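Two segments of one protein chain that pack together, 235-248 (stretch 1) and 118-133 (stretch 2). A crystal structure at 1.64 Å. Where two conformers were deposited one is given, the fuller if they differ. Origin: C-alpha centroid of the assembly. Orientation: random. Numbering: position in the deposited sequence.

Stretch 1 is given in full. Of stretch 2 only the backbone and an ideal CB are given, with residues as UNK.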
# COMPACT_ATOMS: atom_id res chain seq x y z
N LEU A 235 0.81 2.97 -5.13
CA LEU A 235 1.47 2.27 -4.08
C LEU A 235 1.72 0.79 -4.44
O LEU A 235 2.84 0.30 -4.31
CB LEU A 235 0.71 2.39 -2.76
CG LEU A 235 0.64 3.80 -2.10
CD1 LEU A 235 -0.19 3.77 -0.81
CD2 LEU A 235 2.01 4.29 -1.88
N PHE A 236 0.66 0.08 -4.84
CA PHE A 236 0.72 -1.34 -4.99
C PHE A 236 1.00 -1.80 -6.43
O PHE A 236 1.41 -2.95 -6.65
CB PHE A 236 -0.64 -1.98 -4.57
CG PHE A 236 -0.89 -1.92 -3.08
CD1 PHE A 236 -0.30 -2.85 -2.24
CD2 PHE A 236 -1.61 -0.89 -2.53
CE1 PHE A 236 -0.48 -2.79 -0.85
CE2 PHE A 236 -1.83 -0.84 -1.15
CZ PHE A 236 -1.22 -1.76 -0.30
N ASP A 237 0.68 -0.97 -7.40
CA ASP A 237 0.78 -1.34 -8.83
C ASP A 237 0.08 -2.67 -9.08
O ASP A 237 0.65 -3.59 -9.67
CB ASP A 237 2.26 -1.34 -9.28
CG ASP A 237 2.45 -1.70 -10.76
OD1 ASP A 237 1.60 -1.31 -11.61
OD2 ASP A 237 3.43 -2.44 -11.08
N PRO A 238 -1.20 -2.76 -8.66
CA PRO A 238 -1.95 -3.92 -9.05
C PRO A 238 -2.25 -3.95 -10.54
O PRO A 238 -2.24 -2.93 -11.18
CB PRO A 238 -3.24 -3.74 -8.29
CG PRO A 238 -3.45 -2.21 -8.28
CD PRO A 238 -2.06 -1.65 -8.15
N THR A 239 -2.59 -5.12 -11.09
CA THR A 239 -3.15 -5.17 -12.43
C THR A 239 -4.66 -4.87 -12.43
O THR A 239 -5.19 -4.30 -13.39
CB THR A 239 -2.88 -6.55 -13.07
OG1 THR A 239 -3.51 -7.59 -12.31
CG2 THR A 239 -1.35 -6.76 -13.22
N HIS A 240 -5.32 -5.22 -11.33
CA HIS A 240 -6.79 -5.18 -11.20
C HIS A 240 -7.15 -4.71 -9.81
O HIS A 240 -6.50 -5.08 -8.82
CB HIS A 240 -7.43 -6.56 -11.37
CG HIS A 240 -7.29 -7.14 -12.74
ND1 HIS A 240 -6.10 -7.51 -13.26
CD2 HIS A 240 -8.25 -7.43 -13.69
CE1 HIS A 240 -6.29 -8.00 -14.48
NE2 HIS A 240 -7.61 -7.94 -14.76
N ILE A 241 -8.18 -3.88 -9.72
CA ILE A 241 -8.84 -3.57 -8.46
C ILE A 241 -10.29 -3.94 -8.61
O ILE A 241 -11.01 -3.39 -9.45
CB ILE A 241 -8.71 -2.09 -8.04
CG1 ILE A 241 -7.20 -1.70 -7.94
CG2 ILE A 241 -9.44 -1.80 -6.71
CD1 ILE A 241 -6.97 -0.23 -7.64
N PHE A 242 -10.71 -4.88 -7.78
CA PHE A 242 -12.09 -5.35 -7.78
C PHE A 242 -12.89 -4.60 -6.74
O PHE A 242 -12.53 -4.61 -5.54
CB PHE A 242 -12.16 -6.85 -7.55
CG PHE A 242 -11.40 -7.66 -8.58
CD1 PHE A 242 -11.75 -7.60 -9.91
CD2 PHE A 242 -10.28 -8.41 -8.24
CE1 PHE A 242 -11.04 -8.28 -10.88
CE2 PHE A 242 -9.59 -9.12 -9.20
CZ PHE A 242 -9.95 -9.04 -10.50
N ILE A 243 -13.99 -3.99 -7.17
CA ILE A 243 -14.75 -3.14 -6.27
C ILE A 243 -16.11 -3.76 -6.00
O ILE A 243 -16.78 -4.21 -6.92
CB ILE A 243 -14.94 -1.71 -6.82
CG1 ILE A 243 -13.58 -1.08 -7.29
CG2 ILE A 243 -15.61 -0.85 -5.70
CD1 ILE A 243 -13.66 0.32 -7.94
N GLY A 244 -16.43 -3.87 -4.70
CA GLY A 244 -17.65 -4.49 -4.25
C GLY A 244 -18.30 -3.70 -3.13
O GLY A 244 -17.91 -2.58 -2.83
N GLY A 245 -19.33 -4.30 -2.52
CA GLY A 245 -20.05 -3.70 -1.43
C GLY A 245 -21.36 -3.05 -1.89
O GLY A 245 -21.78 -3.18 -3.04
N GLY A 246 -21.95 -2.28 -0.97
CA GLY A 246 -23.19 -1.55 -1.22
C GLY A 246 -23.20 -0.72 -2.49
O GLY A 246 -24.22 -0.60 -3.13
N ILE A 247 -22.05 -0.16 -2.87
CA ILE A 247 -21.96 0.66 -4.07
C ILE A 247 -22.44 -0.03 -5.33
O ILE A 247 -22.91 0.63 -6.26
CB ILE A 247 -20.50 1.22 -4.23
CG1 ILE A 247 -20.47 2.35 -5.22
CG2 ILE A 247 -19.48 0.09 -4.52
CD1 ILE A 247 -19.09 3.00 -5.25
N THR A 248 -22.32 -1.35 -5.37
CA THR A 248 -22.86 -2.14 -6.50
C THR A 248 -24.39 -2.03 -6.70
O THR A 248 -24.91 -2.47 -7.73
CB THR A 248 -22.50 -3.65 -6.42
OG1 THR A 248 -23.33 -4.33 -5.45
CG2 THR A 248 -21.05 -3.82 -6.13
N UNK A 118 -13.25 -16.57 -8.45
CA UNK A 118 -13.69 -15.41 -9.12
C UNK A 118 -12.72 -14.93 -10.20
O UNK A 118 -12.19 -15.72 -10.93
CB UNK A 118 -13.93 -14.30 -8.09
N UNK A 119 -12.53 -13.62 -10.26
CA UNK A 119 -11.79 -12.93 -11.36
C UNK A 119 -10.31 -12.83 -11.11
O UNK A 119 -9.57 -12.35 -11.97
CB UNK A 119 -12.34 -11.52 -11.57
N UNK A 120 -9.85 -13.29 -9.94
CA UNK A 120 -8.41 -13.16 -9.61
C UNK A 120 -7.64 -14.47 -9.69
O UNK A 120 -6.52 -14.58 -9.15
CB UNK A 120 -8.25 -12.58 -8.20
N UNK A 121 -8.18 -15.48 -10.37
CA UNK A 121 -7.57 -16.80 -10.32
C UNK A 121 -6.11 -16.81 -10.82
O UNK A 121 -5.27 -17.61 -10.33
CB UNK A 121 -8.41 -17.78 -11.15
N UNK A 122 -5.84 -16.05 -11.86
CA UNK A 122 -4.54 -16.06 -12.47
C UNK A 122 -3.75 -14.78 -12.26
O UNK A 122 -2.85 -14.47 -13.03
CB UNK A 122 -4.69 -16.33 -13.97
N UNK A 123 -4.12 -14.05 -11.20
CA UNK A 123 -3.48 -12.78 -10.87
C UNK A 123 -2.58 -12.86 -9.67
O UNK A 123 -2.96 -13.40 -8.64
CB UNK A 123 -4.54 -11.71 -10.63
N UNK A 124 -1.38 -12.30 -9.79
CA UNK A 124 -0.46 -12.19 -8.63
C UNK A 124 -0.49 -10.86 -7.89
O UNK A 124 -0.01 -10.79 -6.77
CB UNK A 124 0.97 -12.44 -9.10
N UNK A 125 -1.09 -9.83 -8.47
CA UNK A 125 -1.08 -8.51 -7.83
C UNK A 125 -2.42 -7.84 -8.11
O UNK A 125 -2.66 -7.36 -9.21
CB UNK A 125 0.08 -7.65 -8.33
N UNK A 126 -3.35 -7.98 -7.16
CA UNK A 126 -4.64 -7.31 -7.26
C UNK A 126 -5.12 -6.90 -5.89
O UNK A 126 -4.63 -7.39 -4.88
CB UNK A 126 -5.67 -8.21 -7.94
N UNK A 127 -6.02 -5.93 -5.88
CA UNK A 127 -6.64 -5.46 -4.68
C UNK A 127 -8.16 -5.65 -4.75
O UNK A 127 -8.76 -5.65 -5.82
CB UNK A 127 -6.28 -3.99 -4.44
N UNK A 128 -8.75 -5.77 -3.58
CA UNK A 128 -10.20 -5.68 -3.41
C UNK A 128 -10.56 -4.47 -2.53
O UNK A 128 -10.08 -4.30 -1.40
CB UNK A 128 -10.75 -6.97 -2.80
N UNK A 129 -11.46 -3.67 -3.05
CA UNK A 129 -11.93 -2.45 -2.37
C UNK A 129 -13.46 -2.62 -2.20
O UNK A 129 -14.18 -2.85 -3.17
CB UNK A 129 -11.58 -1.19 -3.16
N UNK A 130 -13.93 -2.53 -0.96
CA UNK A 130 -15.36 -2.70 -0.62
C UNK A 130 -15.88 -1.39 -0.10
O UNK A 130 -15.34 -0.88 0.86
CB UNK A 130 -15.58 -3.81 0.41
N UNK A 131 -16.95 -0.86 -0.70
CA UNK A 131 -17.52 0.44 -0.34
C UNK A 131 -19.02 0.26 -0.01
O UNK A 131 -19.83 -0.06 -0.87
CB UNK A 131 -17.33 1.45 -1.47
N UNK A 132 -19.36 0.43 1.25
CA UNK A 132 -20.79 0.42 1.67
C UNK A 132 -21.01 1.40 2.82
O UNK A 132 -20.91 2.60 2.62
CB UNK A 132 -21.23 -0.98 2.09
N UNK A 133 -21.32 0.89 4.00
CA UNK A 133 -21.39 1.70 5.19
C UNK A 133 -20.00 2.16 5.63
O UNK A 133 -19.86 3.29 6.14
CB UNK A 133 -22.08 0.92 6.31

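Position 118 lies beyond reach of stretch 1, so nothing there restricts it; it is Gly118. At 119 the CB points toward the ring of Phe242, and an aliphatic stem of any length would suit. Lys119 supplies one: its CB lies 3.6 Å from Phe242 CE1, while the chain's end leads away. Position 120 passes close to the same ring, an ideal CB standing 3.8 Å from Phe242 CE2, so a small residue fits easily; it is Gly120, which opens a type I turn ending at 123. Positions 121 and 122 face open space, where polar residues are natural: Gln121 and Asp122.

At 123 the CB points toward Thr239, His240 and the tip of Phe242. A branched aliphatic or a flat ring could cover them. Leu123 sets CD1 over the face of the His240 ring, 3.7 Å from its centroid, and the same CD1 lies 3.8 Å from Phe242 CZ. Position 124 is unconstrained, and is Asp124.

The backbone of 125 accepts a hydrogen bond from Thr239 N, 2.9 Å from its O. Its CB points toward the bend at Asp237 and Pro238, where Phe236 O offers an acceptor; a polar chain could reach it through water. Asp125 does, with OD2 and Phe236 O 2.8 and 2.9 Å from one water that donates to both.

From 126 to 131 the backbone is an extended strand running parallel to strand 240-244; from 126 to 130 successive side chains leave it on alternating faces. Position 126 shares its face with Phe242; aliphatic or aromatic residues would suit. Phe126 places CD2 3.5 Å from Phe242 CD2, the rings oblique. Position 127 faces the other way, into a hollow among Phe236, Pro238 and Ile241 that calls for a sizeable apolar chain. Leu127 fills it, CD2 over the Phe236 ring and CD1 4.2 Å from Ile241 CD1. Its N and O bond to His240 O (3.1 Å) and Phe242 N (2.9 Å).

Position 128 returns to the Phe242 side, where small or medium residues would do; Cys128 lays SG at that ring's edge. At 129, between Ile241 and Ile243, an aliphatic is expected: Leu129 CB lies 4.1 Å from Ile241 CG2. Position 130 pairs with Gly244, which offers no side chain, so many residues fit; Thr130 rests CG2 3.7 Å from Gly245 CA.

At 131, Ile243 and Ile247 invite another aliphatic. Ile131 CD1 meets Ile243 CG2 at 4.0 Å and Ile247 CD1 at 3.9 Å, while its O accepts from Ile247 N at 3.0 Å. Position 132 has room for a CB, yet is Gly132; 133 points away, and is Thr133.

Stretch 2 118-133: GKGQDLDDFLCLTIGT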
# COMPACT_ATOMS: atom_id res chain seq x y z
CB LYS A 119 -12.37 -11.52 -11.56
CG LYS A 119 -13.81 -11.48 -12.01
CD LYS A 119 -14.30 -10.05 -12.08
CE LYS A 119 -15.63 -9.90 -12.76
NZ LYS A 119 -15.98 -8.44 -12.80
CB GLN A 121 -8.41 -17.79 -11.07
CG GLN A 121 -9.73 -18.08 -10.41
CD GLN A 121 -10.67 -18.88 -11.30
OE1 GLN A 121 -10.84 -18.54 -12.51
NE2 GLN A 121 -11.30 -19.94 -10.73
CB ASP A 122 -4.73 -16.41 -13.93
CG ASP A 122 -5.36 -17.80 -14.09
OD1 ASP A 122 -4.72 -18.79 -13.66
OD2 ASP A 122 -6.52 -17.91 -14.57
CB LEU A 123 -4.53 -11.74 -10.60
CG LEU A 123 -5.53 -11.48 -11.71
CD1 LEU A 123 -6.46 -10.32 -11.31
CD2 LEU A 123 -4.86 -11.18 -13.06
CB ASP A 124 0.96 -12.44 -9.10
CG ASP A 124 1.24 -13.90 -9.39
OD1 ASP A 124 0.50 -14.84 -8.98
OD2 ASP A 124 2.24 -14.11 -10.05
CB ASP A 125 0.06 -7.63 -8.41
CG ASP A 125 1.42 -8.13 -8.04
OD1 ASP A 125 1.99 -8.91 -8.85
OD2 ASP A 125 1.87 -7.84 -6.89
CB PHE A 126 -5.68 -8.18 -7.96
CG PHE A 126 -6.20 -9.36 -7.18
CD1 PHE A 126 -5.52 -10.60 -7.21
CD2 PHE A 126 -7.38 -9.30 -6.49
CE1 PHE A 126 -6.03 -11.69 -6.58
CE2 PHE A 126 -7.88 -10.38 -5.83
CZ PHE A 126 -7.21 -11.61 -5.90
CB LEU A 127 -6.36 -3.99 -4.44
CG LEU A 127 -4.90 -3.50 -4.57
CD1 LEU A 127 -4.81 -1.98 -4.44
CD2 LEU A 127 -4.05 -4.21 -3.48
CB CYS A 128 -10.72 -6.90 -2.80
SG CYS A 128 -10.58 -8.38 -3.83
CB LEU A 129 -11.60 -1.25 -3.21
CG LEU A 129 -12.24 0.10 -2.80
CD1 LEU A 129 -11.77 0.55 -1.41
CD2 LEU A 129 -11.99 1.15 -3.88
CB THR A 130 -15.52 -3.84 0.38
OG1 THR A 130 -14.91 -5.05 -0.17
CG2 THR A 130 -17.02 -4.15 0.60
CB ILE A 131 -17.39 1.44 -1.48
CG1 ILE A 131 -15.96 1.57 -1.96
CG2 ILE A 131 -17.96 2.82 -1.10
CD1 ILE A 131 -15.81 2.32 -3.28
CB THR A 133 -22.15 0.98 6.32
OG1 THR A 133 -21.44 -0.20 6.70
CG2 THR A 133 -23.55 0.62 5.86
O HOH W 1 1.09 -5.60 -5.45
O HOH W 2 -1.81 -9.64 -11.44
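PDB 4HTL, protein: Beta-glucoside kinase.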